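Local atomic coordinates of glutathione S-transferase 1 (PDB entry 4Q5F), a protein that conjugates reduced glutathione to a wide range of hydrophobic electrophiles, both foreign and endogenous, and can also act as a glutathione peroxidase. Residues B[116-119]-B[123-126]; B[43-48]-B[207-212]; B[104-109]-B[145-150]; B[112-117]-B[138-143]. All blocks are in the same frame, centred on the assembly; numbering follows the deposited sequence.

From the N terminus, the chain first builds the thioredoxin-like domain, whose strand 42-46 supplies one side of contact 2. That contact closes only when helix 204-212 returns near the C terminus, making a long loop that joins the two domains and encloses the other three contacts. Within the helical domain, contact 3 pairs helix 94-114 with helix 129-155, and contact 4 is nested inside it, about 11 Å away between centres, where the same helices meet nearer the connection between them. Contact 1 lies within that connection: it overlaps contact 4 at P116 and C117, and closes the short turn ending helix 118-122.

Contact 1: residues B[116-119]-B[123-126]; sequences PCFR and GFEE. With GSH (glutathione), chain F.
R119 and E125 join by side chain and backbone. The nitrogen NH2 of R119 gives a nearly straight bond (163°) to OE2 of E125 at 2.6 Å, and NE adds a weaker one to the same oxygen. OE2 lies in the guanidinium plane, but the two flat groups are turned 60° apart, and NH2 meets OE2 on its anti side, out of the carboxylate plane. A bend at chi3 swings the arginine back over the turn, where CB of F124 sits above one guanidinium face, 3.8 Å from NH1. Behind this pair, the carbonyl O of R119 receives the N-H of E125 at 3.2 Å and weaker bonds from G123 and F124. G123, with phi at 95°, suits the reversal because it lacks a side chain to strike the preceding carbonyl. Farther back, F118 touches F124 (CZ to CE2, 4.3 Å) and meets Y218 edge-to-face, and its apolar ring also packs on W179 and L182 of helix 167-182. C117, N-cap of helix 118-122, carries a mixed disulfide: its SG is bonded to SG2 of a glutathione at 2.0 Å. The turn is a helix C-cap ended by glycine, its weak F124-to-R119 backbone bond resembling that of a Schellman motif.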
# COMPACT_ATOMS: atom_id res chain seq x y z
N PRO B 116 9.37 -10.25 6.31
CA PRO B 116 10.74 -10.60 5.91
C PRO B 116 11.43 -11.59 6.85
O PRO B 116 12.45 -12.18 6.48
CB PRO B 116 11.47 -9.25 5.95
CG PRO B 116 10.41 -8.23 5.77
CD PRO B 116 9.20 -8.79 6.44
N CYS B 117 10.88 -11.76 8.05
CA CYS B 117 11.43 -12.68 9.05
C CYS B 117 10.52 -13.89 9.25
O CYS B 117 10.72 -14.67 10.19
CB CYS B 117 11.59 -11.97 10.39
SG CYS B 117 12.67 -10.53 10.38
N PHE B 118 9.53 -14.04 8.38
CA PHE B 118 8.53 -15.09 8.53
C PHE B 118 9.13 -16.49 8.46
O PHE B 118 8.80 -17.36 9.27
CB PHE B 118 7.46 -14.96 7.45
CG PHE B 118 6.69 -16.22 7.21
CD1 PHE B 118 5.69 -16.61 8.09
CD2 PHE B 118 6.97 -17.03 6.13
CE1 PHE B 118 4.98 -17.77 7.88
CE2 PHE B 118 6.27 -18.19 5.92
CZ PHE B 118 5.28 -18.56 6.79
N ARG B 119 10.01 -16.71 7.49
CA ARG B 119 10.52 -18.05 7.21
C ARG B 119 11.48 -18.55 8.29
O ARG B 119 11.48 -19.74 8.62
CB ARG B 119 11.19 -18.08 5.84
CG ARG B 119 10.19 -17.97 4.69
CD ARG B 119 10.88 -17.78 3.35
NE ARG B 119 11.82 -18.85 3.05
CZ ARG B 119 11.46 -20.08 2.70
NH1 ARG B 119 10.18 -20.41 2.62
NH2 ARG B 119 12.39 -21.00 2.44
N GLY B 123 10.61 -21.62 10.56
CA GLY B 123 11.62 -22.67 10.61
C GLY B 123 12.09 -23.11 9.23
O GLY B 123 12.94 -24.00 9.12
N PHE B 124 11.56 -22.49 8.19
CA PHE B 124 11.90 -22.86 6.82
C PHE B 124 13.28 -22.36 6.42
O PHE B 124 13.89 -22.87 5.48
CB PHE B 124 10.85 -22.30 5.85
CG PHE B 124 9.46 -22.81 6.10
CD1 PHE B 124 9.23 -24.16 6.33
CD2 PHE B 124 8.38 -21.94 6.12
CE1 PHE B 124 7.95 -24.63 6.56
CE2 PHE B 124 7.10 -22.40 6.36
CZ PHE B 124 6.89 -23.75 6.58
N GLU B 125 13.78 -21.35 7.15
CA GLU B 125 15.09 -20.77 6.88
C GLU B 125 15.95 -20.81 8.13
O GLU B 125 15.47 -20.55 9.23
CB GLU B 125 14.94 -19.33 6.38
CG GLU B 125 14.33 -19.23 4.98
CD GLU B 125 15.25 -19.74 3.89
OE1 GLU B 125 16.45 -19.95 4.17
OE2 GLU B 125 14.77 -19.94 2.76
N GLU B 126 17.23 -21.13 7.95
CA GLU B 126 18.16 -21.25 9.07
C GLU B 126 18.38 -19.90 9.74
O GLU B 126 18.71 -18.91 9.08
CB GLU B 126 19.50 -21.81 8.59
CB2 GSH F . 14.60 -10.87 8.11
SG2 GSH F . 14.48 -11.27 9.83

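Contact 2: residues B[43-48]-B[207-212]; sequences DNRLKR and KKWIAE
The indole of W209, on helix 204-212, meets D43 and R45 of strand 42-46, and the meeting is one of van der Waals contact alone. Its six-membered ring presents CH2, which lies 4.1 Å from NH1 of R45 and 4.2 Å from OD2 of D43. NH1 approaches the indole at its edge, near the ring plane, with the guanidinium turned 48° from it, so this is not a cation-pi stack. With CG anti to the backbone N (chi1 173°), the tryptophan spans a gap that leaves the nearest CA atoms, those of D43 and W209, 12.6 Å apart; the long, flat indole suits a place where the backbones stand so far apart.

The charged interactions lie beside the ring. NH1 of R45 forms a salt bridge with OD2 of D43 at 2.6 Å, though its N-H points there poorly, at 123°. The other carboxylate oxygen, OD1, pairs with R31 of helix 27-37, so D43 probably offsets the mutual repulsion of two neighbouring arginines.

Hydrogen bonds to other parts of the chain fix the orientation of the larger groups: NE1 of W209 donates to E28, and NH2 of R45 to the backbone O of D22. W209 stacks on H35 and also touches R31 and L32, all on helix 27-37. Together they form part of the interface between the thioredoxin-like and all-helical domains of the glutathione transferase fold.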
# COMPACT_ATOMS: atom_id res chain seq x y z
N ASP B 43 -11.83 -20.13 -7.28
CA ASP B 43 -10.67 -20.10 -6.40
C ASP B 43 -9.55 -20.92 -7.02
O ASP B 43 -9.26 -22.03 -6.57
CB ASP B 43 -11.05 -20.64 -5.02
CG ASP B 43 -9.97 -20.42 -3.98
OD1 ASP B 43 -8.96 -19.75 -4.29
OD2 ASP B 43 -10.13 -20.90 -2.84
N ASN B 44 -8.92 -20.37 -8.05
CA ASN B 44 -7.87 -21.08 -8.77
C ASN B 44 -6.59 -21.15 -7.97
O ASN B 44 -5.75 -20.25 -8.03
CB ASN B 44 -7.59 -20.42 -10.12
CG ASN B 44 -6.53 -21.17 -10.92
OD1 ASN B 44 -6.35 -22.37 -10.75
ND2 ASN B 44 -5.82 -20.45 -11.79
N ARG B 45 -6.43 -22.22 -7.21
CA ARG B 45 -5.22 -22.44 -6.43
C ARG B 45 -4.19 -23.16 -7.30
O ARG B 45 -4.43 -24.26 -7.80
CB ARG B 45 -5.55 -23.20 -5.15
CG ARG B 45 -6.47 -22.41 -4.23
CD ARG B 45 -7.05 -23.25 -3.11
NE ARG B 45 -6.55 -22.84 -1.80
CZ ARG B 45 -7.24 -22.19 -0.88
NH1 ARG B 45 -8.51 -21.84 -1.08
NH2 ARG B 45 -6.67 -21.88 0.28
N LEU B 46 -3.04 -22.51 -7.48
CA LEU B 46 -2.07 -22.89 -8.50
C LEU B 46 -1.00 -23.81 -7.94
O LEU B 46 -0.45 -23.57 -6.87
CB LEU B 46 -1.42 -21.62 -9.07
CG LEU B 46 -0.70 -21.71 -10.41
CD1 LEU B 46 -1.70 -21.66 -11.56
CD2 LEU B 46 0.32 -20.60 -10.53
N LYS B 47 -0.70 -24.88 -8.68
CA LYS B 47 0.35 -25.81 -8.30
C LYS B 47 1.71 -25.20 -8.60
O LYS B 47 1.86 -24.45 -9.57
CB LYS B 47 0.19 -27.13 -9.06
CG LYS B 47 -1.17 -27.79 -8.88
CD LYS B 47 -1.33 -29.04 -9.74
CE LYS B 47 -1.55 -28.71 -11.21
NZ LYS B 47 -2.80 -27.92 -11.44
N ARG B 48 2.70 -25.51 -7.76
CA ARG B 48 4.07 -25.05 -7.97
C ARG B 48 4.53 -25.41 -9.38
O ARG B 48 5.31 -24.70 -10.00
CB ARG B 48 5.00 -25.70 -6.94
CG ARG B 48 4.65 -25.38 -5.50
CD ARG B 48 5.56 -26.12 -4.53
NE ARG B 48 5.74 -25.37 -3.28
CZ ARG B 48 4.98 -25.51 -2.19
NH1 ARG B 48 3.97 -26.38 -2.17
NH2 ARG B 48 5.24 -24.78 -1.12
N LYS B 207 -17.10 -17.49 9.48
CA LYS B 207 -17.05 -18.65 10.36
C LYS B 207 -17.17 -19.93 9.54
O LYS B 207 -16.48 -20.91 9.79
CB LYS B 207 -18.17 -18.57 11.39
CG LYS B 207 -18.03 -19.57 12.52
CD LYS B 207 -19.16 -19.41 13.53
N LYS B 208 -18.07 -19.90 8.56
CA LYS B 208 -18.27 -21.04 7.68
C LYS B 208 -17.01 -21.29 6.86
O LYS B 208 -16.49 -22.41 6.84
CB LYS B 208 -19.45 -20.78 6.74
N TRP B 209 -16.51 -20.25 6.21
CA TRP B 209 -15.34 -20.37 5.34
C TRP B 209 -14.12 -20.92 6.07
O TRP B 209 -13.41 -21.79 5.55
CB TRP B 209 -14.99 -19.02 4.72
CG TRP B 209 -13.72 -19.04 3.94
CD1 TRP B 209 -12.65 -18.20 4.08
CD2 TRP B 209 -13.36 -19.97 2.91
NE1 TRP B 209 -11.66 -18.54 3.20
CE2 TRP B 209 -12.07 -19.62 2.47
CE3 TRP B 209 -14.00 -21.06 2.32
CZ2 TRP B 209 -11.41 -20.32 1.46
CZ3 TRP B 209 -13.35 -21.75 1.32
CH2 TRP B 209 -12.07 -21.38 0.89
N ILE B 210 -13.87 -20.41 7.27
CA ILE B 210 -12.71 -20.83 8.06
C ILE B 210 -12.78 -22.33 8.37
O ILE B 210 -11.75 -23.00 8.45
CB ILE B 210 -12.59 -20.01 9.36
CG1 ILE B 210 -12.14 -18.58 9.02
CG2 ILE B 210 -11.61 -20.67 10.35
CD1 ILE B 210 -11.88 -17.68 10.22
N ALA B 211 -14.00 -22.84 8.53
CA ALA B 211 -14.20 -24.25 8.88
C ALA B 211 -13.90 -25.17 7.69
O ALA B 211 -13.40 -26.28 7.87
CB ALA B 211 -15.62 -24.47 9.38
N GLU B 212 -14.21 -24.70 6.48
CA GLU B 212 -14.16 -25.54 5.28
C GLU B 212 -12.86 -25.36 4.50
O GLU B 212 -12.43 -26.27 3.79
CB GLU B 212 -15.33 -25.22 4.36
CG GLU B 212 -16.69 -25.16 5.04
CD GLU B 212 -17.79 -24.65 4.13
OE1 GLU B 212 -17.50 -24.30 2.97
OE2 GLU B 212 -18.96 -24.61 4.58

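Contact 3: residues B[104-109]-B[145-150]; sequences FDQFKD and LPLLEK. With GSH (glutathione), chain C.
The carboxylate oxygen OD2 of D109 takes a hydrogen bond from the amino nitrogen N1 of a glutathione at 2.5 Å, and a weak one from Q75 NE2 of the second subunit. Beside it, helices 94-114 and 129-155 run antiparallel as neighbours in the helical bundle of the glutathione transferase C-terminal domain. The N-to-C directions of the short segments differ by 169°, and their axes approach to 10.5 Å. The glutathione occupies the second subunit's pocket, where K55, Q75 and S76 of that subunit also bind it. An acidic D109 suits the gamma-glutamyl end, whose amino group is probably positively charged; the dimer thus completes the site with a residue from across the interface.

One turn back, Q106 points at the partner helix. Its CG lies anti to the backbone N (chi1 -177°), and the bend at chi2 brings the amide NE2 to 3.7 Å from CD1 of L147. The methylenes of Q106 lie beside L148, and F60 of the second subunit also packs against the Q106 side chain. L147 likewise rests on P59 of that subunit. L148, a branched apolar residue suited to the buried seam between the helices, puts CD2 4.3 Å from CG of Q106. The same methyl sits 4.4 Å from the backbone N of F107.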
# COMPACT_ATOMS: atom_id res chain seq x y z
N PHE B 104 -5.56 0.04 6.92
CA PHE B 104 -4.95 -1.11 6.27
C PHE B 104 -3.51 -0.82 5.86
O PHE B 104 -2.66 -1.70 5.90
CB PHE B 104 -5.75 -1.58 5.06
CG PHE B 104 -5.22 -2.84 4.45
CD1 PHE B 104 -5.44 -4.06 5.07
CD2 PHE B 104 -4.49 -2.81 3.27
CE1 PHE B 104 -4.95 -5.23 4.52
CE2 PHE B 104 -4.00 -3.98 2.72
CZ PHE B 104 -4.23 -5.19 3.34
N ASP B 105 -3.24 0.42 5.46
CA ASP B 105 -1.88 0.84 5.13
C ASP B 105 -0.98 0.77 6.36
O ASP B 105 0.20 0.44 6.26
CB ASP B 105 -1.87 2.26 4.55
CG ASP B 105 -2.19 2.30 3.07
OD1 ASP B 105 -2.35 1.22 2.45
OD2 ASP B 105 -2.29 3.42 2.52
N GLN B 106 -1.54 1.10 7.52
CA GLN B 106 -0.78 1.01 8.76
C GLN B 106 -0.52 -0.45 9.10
O GLN B 106 0.56 -0.81 9.56
CB GLN B 106 -1.52 1.70 9.91
CG GLN B 106 -0.73 1.72 11.22
CD GLN B 106 0.59 2.46 11.10
OE1 GLN B 106 0.73 3.37 10.29
NE2 GLN B 106 1.56 2.07 11.92
N PHE B 107 -1.52 -1.29 8.87
CA PHE B 107 -1.37 -2.73 9.03
C PHE B 107 -0.30 -3.24 8.07
O PHE B 107 0.48 -4.13 8.40
CB PHE B 107 -2.70 -3.44 8.77
CG PHE B 107 -2.55 -4.89 8.44
CD1 PHE B 107 -2.32 -5.83 9.43
CD2 PHE B 107 -2.64 -5.33 7.12
CE1 PHE B 107 -2.18 -7.17 9.12
CE2 PHE B 107 -2.51 -6.66 6.81
CZ PHE B 107 -2.28 -7.59 7.81
N LYS B 108 -0.27 -2.66 6.87
CA LYS B 108 0.74 -3.02 5.87
C LYS B 108 2.14 -2.66 6.35
O LYS B 108 3.08 -3.42 6.14
CB LYS B 108 0.44 -2.34 4.54
CG LYS B 108 -0.35 -3.20 3.56
CD LYS B 108 -0.83 -2.39 2.36
CE LYS B 108 -0.17 -2.85 1.06
NZ LYS B 108 -0.53 -1.95 -0.08
N ASP B 109 2.29 -1.50 6.99
CA ASP B 109 3.58 -1.09 7.54
C ASP B 109 4.03 -2.08 8.60
O ASP B 109 5.20 -2.47 8.65
CB ASP B 109 3.49 0.31 8.17
CG ASP B 109 3.44 1.42 7.14
OD1 ASP B 109 3.74 1.16 5.96
OD2 ASP B 109 3.11 2.56 7.52
N LEU B 145 0.69 -2.67 17.41
CA LEU B 145 -0.57 -3.11 18.00
C LEU B 145 -1.30 -2.00 18.77
O LEU B 145 -2.51 -1.83 18.61
CB LEU B 145 -0.35 -4.33 18.91
CG LEU B 145 0.06 -5.63 18.23
CD1 LEU B 145 0.11 -6.76 19.24
CD2 LEU B 145 -0.87 -6.00 17.08
N PRO B 146 -0.57 -1.23 19.60
CA PRO B 146 -1.25 -0.11 20.26
C PRO B 146 -1.86 0.89 19.27
O PRO B 146 -2.90 1.48 19.56
CB PRO B 146 -0.14 0.57 21.07
CG PRO B 146 1.11 -0.21 20.83
CD PRO B 146 0.75 -1.51 20.20
N LEU B 147 -1.22 1.06 18.11
CA LEU B 147 -1.73 1.99 17.10
C LEU B 147 -3.00 1.45 16.44
O LEU B 147 -3.92 2.21 16.14
CB LEU B 147 -0.65 2.28 16.05
CG LEU B 147 0.63 2.92 16.60
CD1 LEU B 147 1.71 2.97 15.53
CD2 LEU B 147 0.36 4.31 17.15
N LEU B 148 -3.04 0.15 16.19
CA LEU B 148 -4.24 -0.48 15.64
C LEU B 148 -5.37 -0.46 16.66
O LEU B 148 -6.53 -0.25 16.31
CB LEU B 148 -3.95 -1.92 15.21
CG LEU B 148 -2.96 -2.17 14.07
CD1 LEU B 148 -2.93 -3.65 13.73
CD2 LEU B 148 -3.31 -1.35 12.84
N GLU B 149 -5.01 -0.67 17.92
CA GLU B 149 -5.99 -0.72 19.00
C GLU B 149 -6.53 0.67 19.29
O GLU B 149 -7.72 0.83 19.60
CB GLU B 149 -5.35 -1.32 20.25
CG GLU B 149 -6.29 -2.13 21.12
CD GLU B 149 -5.55 -2.92 22.19
OE1 GLU B 149 -4.43 -2.52 22.55
OE2 GLU B 149 -6.09 -3.95 22.65
N LYS B 150 -5.66 1.67 19.20
CA LYS B 150 -6.05 3.06 19.37
C LYS B 150 -7.10 3.44 18.34
O LYS B 150 -8.15 4.00 18.66
CB LYS B 150 -4.83 3.98 19.23
CG LYS B 150 -5.17 5.44 18.96
CD LYS B 150 -3.91 6.31 18.95
CE LYS B 150 -4.23 7.73 18.50
NZ LYS B 150 -3.10 8.66 18.75
N1 GSH C . 3.25 4.51 5.89
CA1 GSH C . 3.32 5.90 6.18
C1 GSH C . 2.75 6.68 5.02
O11 GSH C . 2.20 7.79 5.22
O12 GSH C . 2.84 6.23 3.85
CB1 GSH C . 4.77 6.28 6.42
CG1 GSH C . 4.84 7.71 6.99
CD1 GSH C . 6.26 8.01 7.50
OE1 GSH C . 7.10 7.14 7.49
N2 GSH C . 6.57 9.33 7.98
CA2 GSH C . 7.86 9.66 8.48
C2 GSH C . 7.69 10.28 9.86
O2 GSH C . 6.59 10.68 10.20
CB2 GSH C . 8.53 10.67 7.58
SG2 GSH C . 8.63 10.04 5.93
N3 GSH C . 8.81 10.38 10.77
CA3 GSH C . 8.62 10.96 12.08
C3 GSH C . 8.16 9.88 13.06
O31 GSH C . 7.73 8.78 12.64
O32 GSH C . 8.19 10.11 14.30

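Contact 4: residues B[112-117]-B[138-143]; sequences AELRPC and VPARDK. With GSH (glutathione), chain F.
Helices 94-114 and 129-155 of the all-helical C-terminal domain come together here by their small and apolar groups, near the end of the first and a little after the kink at P139 in the second. A140 is touched by both E113 and L114. Its lone methyl, CB, points at helix 94-114 and lies 3.8 Å from CB of E113, with CG of the same glutamate 4.2 Å away. On the next residue, CD2 of L114 reaches to 4.2 Å from that methyl as well. Alanine suits this place because so short a side chain lets the backbones draw near: the CA atoms of E113 and A140 are 6.5 Å apart.

E113 offers only its aliphatic root to the alanine. Its carboxylate is carried past by the turn at chi2 (-100°), and OE2 makes a weak hydrogen bond with H144, one turn further along helix 129-155. NZ of K143 stands 5.4 Å from OE2 of E113, not in contact, though the opposite charges may attract weakly. A long acidic residue thus serves two purposes, packing with its methylenes and reaching H144 with its carboxylate. L114 is wholly apolar and goes the other way, into the interior.

The chain goes on into a 3-10 turn, in which the N of C117 bonds to the carbonyl O of L114 at 2.8 Å. Around the contact, L114 leans on W179 of helix 167-182, F110 adds to the cover on A140 from within helix 94-114, and C117 packs against V132 and V136 of helix 129-155.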
# COMPACT_ATOMS: atom_id res chain seq x y z
N ALA B 112 5.20 -5.19 7.05
CA ALA B 112 6.47 -4.98 6.37
C ALA B 112 7.65 -5.27 7.30
O ALA B 112 8.77 -5.53 6.85
CB ALA B 112 6.56 -3.56 5.83
N GLU B 113 7.40 -5.22 8.61
CA GLU B 113 8.42 -5.52 9.60
C GLU B 113 8.54 -7.02 9.79
O GLU B 113 9.64 -7.57 9.86
CB GLU B 113 8.08 -4.87 10.95
CG GLU B 113 7.60 -3.42 10.88
CD GLU B 113 8.69 -2.42 11.22
OE1 GLU B 113 9.87 -2.68 10.90
OE2 GLU B 113 8.37 -1.37 11.82
N LEU B 114 7.39 -7.69 9.88
CA LEU B 114 7.33 -9.10 10.25
C LEU B 114 7.64 -10.06 9.10
O LEU B 114 8.45 -10.97 9.26
CB LEU B 114 5.93 -9.43 10.78
CG LEU B 114 5.48 -8.74 12.07
CD1 LEU B 114 4.07 -9.19 12.42
CD2 LEU B 114 6.44 -9.03 13.22
N ARG B 115 7.00 -9.85 7.96
CA ARG B 115 7.04 -10.81 6.86
C ARG B 115 8.44 -11.21 6.40
O ARG B 115 8.68 -12.38 6.12
CB ARG B 115 6.19 -10.31 5.68
CG ARG B 115 4.70 -10.59 5.87
CD ARG B 115 3.82 -9.82 4.89
NE ARG B 115 2.42 -9.86 5.30
CZ ARG B 115 1.43 -9.18 4.72
NH1 ARG B 115 1.68 -8.39 3.68
NH2 ARG B 115 0.19 -9.29 5.18
N PRO B 116 9.37 -10.25 6.31
CA PRO B 116 10.74 -10.60 5.91
C PRO B 116 11.43 -11.59 6.85
O PRO B 116 12.45 -12.18 6.48
CB PRO B 116 11.47 -9.25 5.95
CG PRO B 116 10.41 -8.23 5.77
CD PRO B 116 9.20 -8.79 6.44
N CYS B 117 10.88 -11.76 8.05
CA CYS B 117 11.43 -12.68 9.05
C CYS B 117 10.52 -13.89 9.25
O CYS B 117 10.72 -14.67 10.19
CB CYS B 117 11.59 -11.97 10.39
SG CYS B 117 12.67 -10.53 10.38
N VAL B 138 8.97 -8.65 18.43
CA VAL B 138 8.35 -8.06 19.62
C VAL B 138 8.42 -6.53 19.65
O VAL B 138 7.51 -5.89 20.16
CB VAL B 138 8.83 -8.69 20.98
CG1 VAL B 138 8.23 -7.94 22.17
CG2 VAL B 138 8.55 -10.19 21.08
N PRO B 139 9.46 -5.94 19.11
CA PRO B 139 9.46 -4.47 19.03
C PRO B 139 8.44 -3.97 18.01
O PRO B 139 7.78 -2.95 18.25
CB PRO B 139 10.88 -4.15 18.56
CG PRO B 139 11.69 -5.38 18.82
CD PRO B 139 10.72 -6.50 18.61
N ALA B 140 8.32 -4.67 16.88
CA ALA B 140 7.33 -4.32 15.86
C ALA B 140 5.93 -4.46 16.44
O ALA B 140 5.09 -3.57 16.30
CB ALA B 140 7.49 -5.23 14.65
N ARG B 141 5.69 -5.59 17.09
CA ARG B 141 4.44 -5.87 17.78
C ARG B 141 4.10 -4.75 18.77
O ARG B 141 2.98 -4.24 18.79
CB ARG B 141 4.57 -7.20 18.53
CG ARG B 141 3.42 -7.55 19.46
CD ARG B 141 3.72 -8.84 20.20
NE ARG B 141 4.76 -8.69 21.21
CZ ARG B 141 4.53 -8.51 22.51
NH1 ARG B 141 3.29 -8.47 22.99
NH2 ARG B 141 5.55 -8.38 23.35
N ASP B 142 5.09 -4.38 19.58
CA ASP B 142 4.88 -3.39 20.64
C ASP B 142 4.60 -2.00 20.09
O ASP B 142 3.90 -1.21 20.72
CB ASP B 142 6.08 -3.36 21.58
CG ASP B 142 6.20 -4.63 22.41
OD1 ASP B 142 5.53 -5.63 22.08
OD2 ASP B 142 6.98 -4.63 23.39
N LYS B 143 5.15 -1.68 18.92
CA LYS B 143 4.91 -0.38 18.31
C LYS B 143 3.55 -0.31 17.63
O LYS B 143 2.82 0.67 17.79
CB LYS B 143 5.99 -0.04 17.27
CG LYS B 143 5.91 1.41 16.78
CD LYS B 143 6.73 1.66 15.53
CE LYS B 143 7.00 3.15 15.36
NZ LYS B 143 7.38 3.52 13.97
CB2 GSH F . 14.60 -10.87 8.11
SG2 GSH F . 14.48 -11.27 9.83